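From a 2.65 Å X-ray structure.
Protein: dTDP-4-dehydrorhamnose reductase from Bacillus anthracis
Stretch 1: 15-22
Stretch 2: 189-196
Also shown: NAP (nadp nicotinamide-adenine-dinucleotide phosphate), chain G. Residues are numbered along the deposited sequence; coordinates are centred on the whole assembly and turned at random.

Stretch 1 15-22: GQLGKQLQ
Stretch 2 (189-196) TYVADLNV

Two helical segments from distant parts of one chain meet here, their axes 9.9 Å apart at closest approach and their N-to-C directions 66° apart, with a signed crossing angle of -66°. The first covers Gly-18 to Gln-22 and runs on; the second begins at Val-191 (phi/psi -36/-45), after the strand Thr-189 to Tyr-190, with Tyr-190 (-86/119) at the N-cap position, and continues beyond Val-196. The later residues of both stretches are helical. Register is set one helical turn apart on both sides: the CA atoms of Leu-17 and Val-191 lie 6.4 Å apart, those of Leu-21 and Asn-195 6.1 Å. Together the stretches bury 375 Å².

Gln-20 gives the most surface. Its CB points toward the second helix and its chain is extended, chi1 t and chi2 t with chi3 at -4°, so the amide reaches the start of that helix. There Gln-20 NE2 makes a weak hydrogen bond to Tyr-190 OH, 3.4 Å with an N-H...O angle of 138°. The tyrosine, chi1 t and chi2 44°, leaves its backbone sideways, yet its end comes nearer to meet the amide. Gln-20 OE1 packs 3.4 Å from Val-191 CB and is satisfied elsewhere in the structure. The side chain that covers the most surface thus also has partners for both amide atoms.

Asn-195, chi1 m and chi2 -15°, also points toward its partner helix and lies against backbone: its ND2 is 3.3 Å from Leu-21 CA and 3.7 Å from Gln-20 C. The approach of Asn-195 ND2 to Leu-21 N, 3.5 Å, joins two donors and is no hydrogen bond. Leu-21, chi1 t and chi2 p, starts sideways but brings CD1 to 3.4 Å from Asn-195 CG.

Val-191, chi1 t, and Leu-17, chi1 m and chi2 t, form the apolar part. Leu-17 sets off sideways, but its CD2 lies 3.5 Å from Val-191 CG1 and 3.8 Å from CD2 of Leu-194, which is chi1 t and chi2 p. One methyl therefore touches two residues a turn apart, and this Leu-17 CD2 also lies 4.0 Å from Asn-195 OD1.

Backbone hydrogen bonds within each helix include Asn-195 N to Val-191 O at 2.7 Å and a very short Leu-21 N to Leu-17 O at 2.5 Å. The backbone N atoms of Gln-16 and Leu-17 bind the NADP pyrophosphate: Gln-16 N donates to NAP O2A at 3.0 Å, and Leu-17 N donates to NAP O2N at 3.1 Å. Gly-15 has phi/psi -75/-178, and an ideal CB there would lie 2.3 Å from NAP O5B, a clash that glycine avoids.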

# COMPACT_ATOMS: atom_id res chain seq x y z
N GLY A 15 8.54 -0.01 -7.81
CA GLY A 15 8.24 0.48 -6.46
C GLY A 15 8.37 -0.60 -5.41
O GLY A 15 8.71 -1.74 -5.72
N GLN A 16 8.08 -0.25 -4.16
CA GLN A 16 8.17 -1.20 -3.05
C GLN A 16 7.40 -2.50 -3.30
O GLN A 16 7.96 -3.58 -3.12
CB GLN A 16 7.68 -0.55 -1.75
CG GLN A 16 8.51 0.65 -1.31
CD GLN A 16 7.99 1.28 -0.03
OE1 GLN A 16 8.60 2.22 0.50
NE2 GLN A 16 6.86 0.78 0.47
N LEU A 17 6.13 -2.40 -3.69
CA LEU A 17 5.31 -3.60 -3.96
C LEU A 17 5.69 -4.31 -5.24
O LEU A 17 6.08 -5.48 -5.21
CB LEU A 17 3.82 -3.29 -4.02
CG LEU A 17 3.08 -2.84 -2.77
CD1 LEU A 17 1.62 -2.59 -3.11
CD2 LEU A 17 3.21 -3.93 -1.72
N GLY A 18 5.54 -3.61 -6.36
CA GLY A 18 5.85 -4.17 -7.67
C GLY A 18 7.16 -4.93 -7.72
O GLY A 18 7.23 -6.01 -8.29
N LYS A 19 8.19 -4.35 -7.12
CA LYS A 19 9.51 -4.96 -7.09
C LYS A 19 9.50 -6.29 -6.34
O LYS A 19 10.12 -7.26 -6.77
CB LYS A 19 10.49 -3.99 -6.43
CG LYS A 19 11.94 -4.46 -6.34
CD LYS A 19 12.58 -4.67 -7.70
CE LYS A 19 14.03 -5.15 -7.57
NZ LYS A 19 14.88 -4.18 -6.82
N GLN A 20 8.77 -6.34 -5.22
CA GLN A 20 8.70 -7.56 -4.40
C GLN A 20 7.53 -8.49 -4.76
O GLN A 20 7.62 -9.70 -4.56
CB GLN A 20 8.70 -7.18 -2.92
CG GLN A 20 8.68 -8.36 -1.96
CD GLN A 20 8.79 -7.92 -0.51
OE1 GLN A 20 8.96 -6.73 -0.22
NE2 GLN A 20 8.71 -8.87 0.41
N LEU A 21 6.44 -7.93 -5.27
CA LEU A 21 5.27 -8.72 -5.66
C LEU A 21 5.66 -9.58 -6.85
O LEU A 21 5.30 -10.75 -6.94
CB LEU A 21 4.10 -7.81 -6.02
CG LEU A 21 2.81 -8.49 -6.47
CD1 LEU A 21 2.30 -9.45 -5.41
CD2 LEU A 21 1.76 -7.44 -6.81
N GLN A 22 6.39 -8.96 -7.77
CA GLN A 22 6.87 -9.61 -8.98
C GLN A 22 7.65 -10.90 -8.68
O GLN A 22 7.64 -11.83 -9.48
CB GLN A 22 7.79 -8.63 -9.71
CG GLN A 22 8.47 -9.16 -10.96
CD GLN A 22 9.38 -8.12 -11.59
OE1 GLN A 22 9.39 -6.95 -11.18
NE2 GLN A 22 10.16 -8.53 -12.59
N THR A 189 2.75 -2.58 7.98
CA THR A 189 2.39 -3.69 7.12
C THR A 189 3.54 -4.11 6.21
O THR A 189 4.00 -3.33 5.38
CB THR A 189 1.19 -3.34 6.24
OG1 THR A 189 0.06 -3.04 7.08
CG2 THR A 189 0.84 -4.49 5.33
N TYR A 190 4.00 -5.35 6.38
CA TYR A 190 5.09 -5.88 5.57
C TYR A 190 4.60 -6.47 4.25
O TYR A 190 3.81 -7.41 4.22
CB TYR A 190 5.94 -6.86 6.38
CG TYR A 190 6.99 -7.60 5.57
CD1 TYR A 190 7.78 -6.93 4.65
CD2 TYR A 190 7.27 -8.93 5.83
CE1 TYR A 190 8.75 -7.60 3.92
CE2 TYR A 190 8.26 -9.60 5.13
CZ TYR A 190 8.99 -8.93 4.17
OH TYR A 190 9.96 -9.59 3.47
N VAL A 191 5.09 -5.88 3.16
CA VAL A 191 4.75 -6.28 1.79
C VAL A 191 4.55 -7.78 1.60
O VAL A 191 3.60 -8.19 0.96
CB VAL A 191 5.82 -5.78 0.79
CG1 VAL A 191 5.52 -6.29 -0.60
CG2 VAL A 191 5.90 -4.26 0.80
N ALA A 192 5.45 -8.60 2.14
CA ALA A 192 5.32 -10.05 1.99
C ALA A 192 3.96 -10.54 2.48
O ALA A 192 3.35 -11.39 1.82
CB ALA A 192 6.43 -10.77 2.70
N ASP A 193 3.50 -10.04 3.62
CA ASP A 193 2.19 -10.45 4.16
C ASP A 193 1.05 -9.92 3.28
O ASP A 193 0.03 -10.59 3.12
CB ASP A 193 2.00 -9.98 5.62
CG ASP A 193 2.98 -10.63 6.59
OD1 ASP A 193 3.76 -11.51 6.17
OD2 ASP A 193 2.96 -10.27 7.79
N LEU A 194 1.23 -8.72 2.73
CA LEU A 194 0.22 -8.13 1.87
C LEU A 194 0.11 -8.95 0.59
O LEU A 194 -0.99 -9.32 0.17
CB LEU A 194 0.59 -6.68 1.53
CG LEU A 194 -0.40 -5.96 0.60
CD1 LEU A 194 -1.79 -5.97 1.21
CD2 LEU A 194 0.05 -4.54 0.32
N ASN A 195 1.26 -9.24 -0.03
CA ASN A 195 1.28 -10.02 -1.26
C ASN A 195 0.63 -11.37 -1.08
O ASN A 195 -0.03 -11.87 -2.00
CB ASN A 195 2.71 -10.16 -1.79
CG ASN A 195 3.33 -8.83 -2.20
OD1 ASN A 195 2.62 -7.83 -2.36
ND2 ASN A 195 4.64 -8.82 -2.41
N VAL A 196 0.79 -11.97 0.09
CA VAL A 196 0.19 -13.27 0.36
C VAL A 196 -1.31 -13.14 0.27
O VAL A 196 -1.98 -14.01 -0.28
CB VAL A 196 0.57 -13.83 1.75
CG1 VAL A 196 -0.21 -15.09 2.05
CG2 VAL A 196 2.07 -14.07 1.84
PA NAP G . 6.21 3.48 -4.55
O1A NAP G . 6.24 4.98 -4.75
O2A NAP G . 7.51 2.74 -4.33
O5B NAP G . 5.46 2.80 -5.81
C5B NAP G . 4.77 3.57 -6.78
C4B NAP G . 5.43 3.36 -8.14
O4B NAP G . 4.61 3.93 -9.18
C3B NAP G . 6.80 4.02 -8.23
O3B NAP G . 7.82 3.08 -8.58
C2B NAP G . 6.65 5.06 -9.32
O2B NAP G . 7.84 5.19 -10.09
C1B NAP G . 5.49 4.52 -10.13
N9A NAP G . 4.87 5.57 -10.99
C8A NAP G . 4.87 6.90 -10.79
N7A NAP G . 4.23 7.49 -11.83
C5A NAP G . 3.84 6.52 -12.67
C6A NAP G . 3.11 6.51 -13.96
N6A NAP G . 2.68 7.66 -14.53
N1A NAP G . 2.88 5.31 -14.55
C2A NAP G . 3.30 4.17 -13.98
N3A NAP G . 3.97 4.17 -12.81
C4A NAP G . 4.25 5.32 -12.14
O3 NAP G . 5.19 3.14 -3.34
PN NAP G . 4.61 1.66 -3.07
O1N NAP G . 4.42 1.51 -1.58
O2N NAP G . 5.39 0.63 -3.85
O5D NAP G . 3.15 1.73 -3.74
C5D NAP G . 2.20 0.69 -3.54
C4D NAP G . 0.79 1.26 -3.38
O4D NAP G . 0.41 1.25 -1.99
C3D NAP G . 0.68 2.71 -3.86
O3D NAP G . -0.38 2.82 -4.82
C2D NAP G . 0.36 3.52 -2.62
O2D NAP G . -0.58 4.55 -2.94
C1D NAP G . -0.20 2.50 -1.64
N1N NAP G . 0.08 2.83 -0.23
C2N NAP G . 1.35 2.95 0.20
C3N NAP G . 1.63 3.25 1.53
C7N NAP G . 3.06 3.38 1.98
O7N NAP G . 3.95 3.28 1.15
N7N NAP G . 3.34 3.59 3.26
C4N NAP G . 0.57 3.43 2.42
C5N NAP G . -0.73 3.30 1.95
C6N NAP G . -0.95 3.00 0.62
P2B NAP G . 8.79 6.49 -9.92
O1X NAP G . 10.03 6.10 -10.69
O2X NAP G . 8.01 7.63 -10.52
O3X NAP G . 9.00 6.60 -8.43